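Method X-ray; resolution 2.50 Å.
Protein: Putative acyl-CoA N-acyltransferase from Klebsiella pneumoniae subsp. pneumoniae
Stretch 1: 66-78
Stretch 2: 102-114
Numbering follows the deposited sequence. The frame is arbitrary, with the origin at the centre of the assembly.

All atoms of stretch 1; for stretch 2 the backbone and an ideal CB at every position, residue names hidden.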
# COMPACT_ATOMS: atom_id res chain seq x y z
N ALA A 66 -2.62 1.13 -2.03
CA ALA A 66 -2.99 0.89 -3.42
C ALA A 66 -2.06 -0.10 -4.09
O ALA A 66 -0.87 -0.29 -3.67
CB ALA A 66 -2.99 2.18 -4.18
N ILE A 67 -2.60 -0.74 -5.12
CA ILE A 67 -1.86 -1.70 -5.90
C ILE A 67 -2.08 -1.34 -7.34
O ILE A 67 -3.23 -1.15 -7.78
CB ILE A 67 -2.36 -3.13 -5.66
CG1 ILE A 67 -1.94 -3.59 -4.28
CG2 ILE A 67 -1.82 -4.10 -6.75
CD1 ILE A 67 -2.63 -4.86 -3.84
N VAL A 68 -0.98 -1.25 -8.08
CA VAL A 68 -1.00 -1.04 -9.52
C VAL A 68 -0.69 -2.36 -10.17
O VAL A 68 0.40 -2.91 -9.94
CB VAL A 68 0.11 -0.08 -9.92
CG1 VAL A 68 0.20 0.02 -11.50
CG2 VAL A 68 -0.10 1.28 -9.26
N LEU A 69 -1.65 -2.87 -10.97
CA LEU A 69 -1.55 -4.17 -11.68
C LEU A 69 -1.01 -4.12 -13.11
O LEU A 69 -1.43 -3.30 -13.92
CB LEU A 69 -2.92 -4.79 -11.78
CG LEU A 69 -3.81 -4.95 -10.59
CD1 LEU A 69 -5.22 -5.11 -11.15
CD2 LEU A 69 -3.36 -6.20 -9.95
N SER A 70 -0.14 -5.07 -13.45
CA SER A 70 0.48 -5.14 -14.74
C SER A 70 -0.23 -6.22 -15.54
O SER A 70 -0.98 -7.03 -14.98
CB SER A 70 1.93 -5.51 -14.55
OG SER A 70 2.11 -6.93 -14.60
N GLU A 71 0.02 -6.27 -16.84
CA GLU A 71 -0.69 -7.27 -17.62
C GLU A 71 -0.08 -8.68 -17.50
O GLU A 71 -0.70 -9.64 -17.92
CB GLU A 71 -0.95 -6.83 -19.08
CG GLU A 71 0.26 -6.30 -19.84
CD GLU A 71 -0.13 -5.57 -21.14
OE1 GLU A 71 -0.75 -4.48 -21.06
OE2 GLU A 71 0.21 -6.08 -22.23
N GLU A 72 1.08 -8.82 -16.87
CA GLU A 72 1.58 -10.18 -16.62
C GLU A 72 1.26 -10.75 -15.22
O GLU A 72 1.88 -11.73 -14.79
CB GLU A 72 3.08 -10.29 -16.92
CG GLU A 72 3.41 -10.04 -18.37
CD GLU A 72 2.63 -10.93 -19.35
OE1 GLU A 72 2.40 -12.15 -19.06
OE2 GLU A 72 2.24 -10.40 -20.43
N GLY A 73 0.29 -10.15 -14.52
CA GLY A 73 -0.13 -10.67 -13.22
C GLY A 73 0.71 -10.26 -12.01
O GLY A 73 0.44 -10.73 -10.88
N PHE A 74 1.72 -9.40 -12.20
CA PHE A 74 2.35 -8.70 -11.07
C PHE A 74 1.50 -7.50 -10.66
O PHE A 74 0.70 -6.99 -11.45
CB PHE A 74 3.76 -8.25 -11.43
CG PHE A 74 4.68 -9.40 -11.68
CD1 PHE A 74 4.74 -10.00 -12.94
CD2 PHE A 74 5.39 -9.97 -10.66
CE1 PHE A 74 5.54 -11.10 -13.19
CE2 PHE A 74 6.22 -11.08 -10.91
CZ PHE A 74 6.27 -11.64 -12.17
N GLY A 75 1.64 -7.10 -9.41
CA GLY A 75 0.94 -5.98 -8.84
C GLY A 75 2.02 -5.23 -8.06
O GLY A 75 2.90 -5.86 -7.43
N GLU A 76 2.01 -3.91 -8.14
CA GLU A 76 2.91 -3.20 -7.29
C GLU A 76 2.10 -2.50 -6.19
O GLU A 76 1.15 -1.74 -6.51
CB GLU A 76 3.73 -2.22 -8.07
CG GLU A 76 4.55 -1.41 -7.15
CD GLU A 76 5.37 -0.35 -7.82
OE1 GLU A 76 5.49 -0.33 -9.09
OE2 GLU A 76 5.93 0.44 -7.06
N MET A 77 2.47 -2.75 -4.94
CA MET A 77 1.87 -2.10 -3.72
C MET A 77 2.59 -0.79 -3.38
O MET A 77 3.84 -0.71 -3.25
CB MET A 77 1.92 -3.01 -2.50
CG MET A 77 1.05 -2.46 -1.40
SD MET A 77 0.58 -3.63 -0.10
CE MET A 77 -0.32 -4.76 -1.02
N LYS A 78 1.79 0.27 -3.22
CA LYS A 78 2.38 1.55 -2.97
C LYS A 78 1.37 2.44 -2.30
O LYS A 78 0.15 2.09 -2.18
CB LYS A 78 2.90 2.15 -4.26
CG LYS A 78 1.85 2.60 -5.24
CD LYS A 78 2.37 2.66 -6.69
CE LYS A 78 3.42 3.75 -6.97
NZ LYS A 78 3.73 3.78 -8.48
N UNK A 102 -8.07 -8.22 -2.84
CA UNK A 102 -8.52 -7.60 -4.08
C UNK A 102 -7.60 -7.93 -5.26
O UNK A 102 -8.06 -8.03 -6.42
CB UNK A 102 -8.61 -6.08 -3.90
N UNK A 103 -6.32 -8.13 -4.97
CA UNK A 103 -5.38 -8.41 -6.03
C UNK A 103 -5.66 -9.84 -6.53
O UNK A 103 -5.74 -10.08 -7.73
CB UNK A 103 -3.94 -8.25 -5.55
N UNK A 104 -5.87 -10.77 -5.62
CA UNK A 104 -6.25 -12.08 -6.08
C UNK A 104 -7.46 -12.06 -6.98
O UNK A 104 -7.48 -12.77 -7.97
CB UNK A 104 -6.51 -12.99 -4.88
N UNK A 105 -8.49 -11.28 -6.69
CA UNK A 105 -9.70 -11.41 -7.51
C UNK A 105 -9.42 -10.94 -8.92
O UNK A 105 -10.21 -11.13 -9.82
CB UNK A 105 -10.86 -10.62 -6.91
N UNK A 106 -8.27 -10.31 -9.09
CA UNK A 106 -7.86 -9.80 -10.38
C UNK A 106 -6.74 -10.67 -10.98
O UNK A 106 -6.03 -10.25 -11.91
CB UNK A 106 -7.40 -8.35 -10.25
N UNK A 107 -6.62 -11.89 -10.45
CA UNK A 107 -5.63 -12.90 -10.88
C UNK A 107 -4.20 -12.53 -10.61
O UNK A 107 -3.30 -13.09 -11.25
CB UNK A 107 -5.78 -13.17 -12.38
N UNK A 108 -3.97 -11.59 -9.72
CA UNK A 108 -2.63 -11.14 -9.50
C UNK A 108 -1.94 -12.28 -8.75
O UNK A 108 -2.48 -12.80 -7.78
CB UNK A 108 -2.59 -9.82 -8.74
N UNK A 109 -0.72 -12.63 -9.17
CA UNK A 109 -0.06 -13.74 -8.54
C UNK A 109 1.14 -13.38 -7.64
O UNK A 109 1.59 -14.21 -6.82
CB UNK A 109 0.40 -14.70 -9.63
N UNK A 110 1.69 -12.19 -7.80
CA UNK A 110 2.86 -11.78 -7.02
C UNK A 110 2.69 -10.30 -6.76
O UNK A 110 2.37 -9.52 -7.70
CB UNK A 110 4.18 -12.08 -7.74
N UNK A 111 2.85 -9.91 -5.48
CA UNK A 111 2.89 -8.50 -5.12
C UNK A 111 4.26 -8.09 -4.82
O UNK A 111 4.90 -8.76 -4.05
CB UNK A 111 1.98 -8.19 -3.93
N UNK A 112 4.70 -6.97 -5.37
CA UNK A 112 6.00 -6.43 -5.01
C UNK A 112 5.87 -5.03 -4.51
O UNK A 112 4.89 -4.36 -4.84
CB UNK A 112 6.96 -6.47 -6.20
N UNK A 113 6.88 -4.54 -3.78
CA UNK A 113 6.85 -3.15 -3.36
C UNK A 113 8.26 -2.62 -3.24
O UNK A 113 9.20 -3.40 -3.01
CB UNK A 113 6.10 -2.99 -2.03
N UNK A 114 8.39 -1.30 -3.38
CA UNK A 114 9.60 -0.56 -3.05
C UNK A 114 9.23 0.41 -1.90
O UNK A 114 8.23 1.11 -2.00
CB UNK A 114 10.15 0.18 -4.27

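Position 102 is helical, its CA-to-CB bond lies sideways to stretch 1, and nothing there comes within reach, so almost any residue would serve; it is Lys-102, whose end leads away. Position 103 points toward stretch 1, its ideal CB 4.0 Å from Ile-67 CD1. A small apolar side chain suits so short a gap, and Ala-103 packs its methyl against the isoleucine.

Positions 104 and 105 are out of reach and unconstrained: Arg-104 and Gln-105. Position 106 points toward Leu-69, its ideal CB 4.0 Å from Leu-69 CD1. An apolar residue, or a long one with a flat end, could cover that methyl. Arg-106 does so with a guanidinium face, NH2 lying 3.5 Å from Leu-69 CD1. Position 107 has positive phi (65°), which favours glycine, asparagine or aspartate; Asp-107 turns its end away.

At 108 the ideal CB lies 3.9 Å from Leu-69 CD2 and 5.1 Å from Gly-75 N. The lack of a side chain on Gly-75 leaves room for a compact residue such as alanine, serine or cysteine. Cys-108 places SG 3.7 Å from Gly-75 N, while its CB touches Leu-69 CD2 at 4.0 Å.

Position 109 lies beside the turn, where the carbonyl of Glu-72 offers an acceptor and the Phe-74 ring a surface; a polar aromatic could use both. His-109 donates from NE2 to Glu-72 O (2.8 Å) and turns its edge to the phenylalanine face. A CB on Gly-73 would clash with the imidazole, at 2.4 Å from His-109 CD2.

Position 110 shares a sheet face with Phe-74, whose CD2 is 3.8 Å from the ideal CB; a beta-branched residue suits the strand. Thr-110 also shares a hydrogen bond between OG1 and His-109 ND1 (2.9 Å).

Position 111 is on the other face, where Ile-67 and Met-77 call for an apolar side chain. Leu-111 supplies CD1, 3.9 Å from Ile-67 CD1, and its CD2 fills space beside Gly-75.

Position 112 returns to the Phe-74 face, with Glu-76 also there. A long side chain, apolar or cationic, could reach the ring. Arg-112 lays its guanidinium flat on it, centres 4.0 Å apart, while its N donates to Gly-75 O (3.0 Å).

Position 113 lies beside Met-77, favouring an apolar residue; Leu-113 CB is 4.2 Å from Met-77 CB. Position 114 points sideways and tolerates many residues. In Glu-114, the backbone N donates to a water that bonds Glu-76 OE2.

Stretch 2 (102-114) KARQRDCHTLRLE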
# COMPACT_ATOMS: atom_id res chain seq x y z
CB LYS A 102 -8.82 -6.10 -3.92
CG LYS A 102 -10.16 -5.94 -3.16
CD LYS A 102 -11.14 -4.83 -3.67
CE LYS A 102 -11.67 -5.06 -5.09
NZ LYS A 102 -12.71 -4.04 -5.52
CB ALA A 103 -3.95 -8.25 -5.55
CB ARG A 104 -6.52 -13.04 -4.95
CG ARG A 104 -5.30 -13.48 -4.25
CD ARG A 104 -5.60 -14.55 -3.17
NE ARG A 104 -4.51 -14.46 -2.19
CZ ARG A 104 -4.59 -13.82 -1.02
NH1 ARG A 104 -5.75 -13.30 -0.61
NH2 ARG A 104 -3.52 -13.74 -0.23
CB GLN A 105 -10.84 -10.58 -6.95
CG GLN A 105 -11.51 -11.21 -5.76
CD GLN A 105 -12.07 -10.13 -4.79
OE1 GLN A 105 -12.67 -9.12 -5.21
NE2 GLN A 105 -11.84 -10.34 -3.47
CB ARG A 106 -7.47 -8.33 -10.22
CG ARG A 106 -8.64 -7.47 -9.68
CD ARG A 106 -9.64 -7.15 -10.79
NE ARG A 106 -8.91 -6.74 -11.99
CZ ARG A 106 -8.62 -5.47 -12.31
NH1 ARG A 106 -9.02 -4.44 -11.52
NH2 ARG A 106 -7.94 -5.23 -13.42
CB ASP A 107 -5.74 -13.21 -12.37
CG ASP A 107 -7.04 -13.88 -12.74
OD1 ASP A 107 -7.63 -14.51 -11.84
OD2 ASP A 107 -7.46 -13.78 -13.93
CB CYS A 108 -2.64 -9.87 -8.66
SG CYS A 108 -0.94 -9.39 -8.13
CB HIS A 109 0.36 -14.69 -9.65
CG HIS A 109 1.24 -14.06 -10.69
ND1 HIS A 109 2.55 -13.68 -10.44
CD2 HIS A 109 1.02 -13.79 -12.00
CE1 HIS A 109 3.09 -13.20 -11.55
NE2 HIS A 109 2.18 -13.25 -12.51
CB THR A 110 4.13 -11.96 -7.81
OG1 THR A 110 4.26 -13.35 -8.17
CG2 THR A 110 5.31 -11.60 -7.02
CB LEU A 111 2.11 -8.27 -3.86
CG LEU A 111 0.73 -7.78 -4.12
CD1 LEU A 111 0.24 -7.30 -2.79
CD2 LEU A 111 0.77 -6.65 -5.19
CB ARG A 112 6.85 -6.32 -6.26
CG ARG A 112 6.80 -7.51 -7.04
CD ARG A 112 6.77 -7.12 -8.47
NE ARG A 112 7.68 -8.02 -9.12
CZ ARG A 112 8.05 -7.88 -10.37
NH1 ARG A 112 7.51 -6.88 -11.09
NH2 ARG A 112 8.90 -8.77 -10.90
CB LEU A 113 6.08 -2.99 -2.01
CG LEU A 113 6.73 -3.79 -0.90
CD1 LEU A 113 7.82 -2.96 -0.22
CD2 LEU A 113 5.78 -4.36 0.12
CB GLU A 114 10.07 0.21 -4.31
CG GLU A 114 11.38 1.04 -4.20
CD GLU A 114 11.28 2.34 -3.36
OE1 GLU A 114 10.39 3.22 -3.60
OE2 GLU A 114 12.13 2.50 -2.45
O HOH W 1 6.19 0.23 -4.23
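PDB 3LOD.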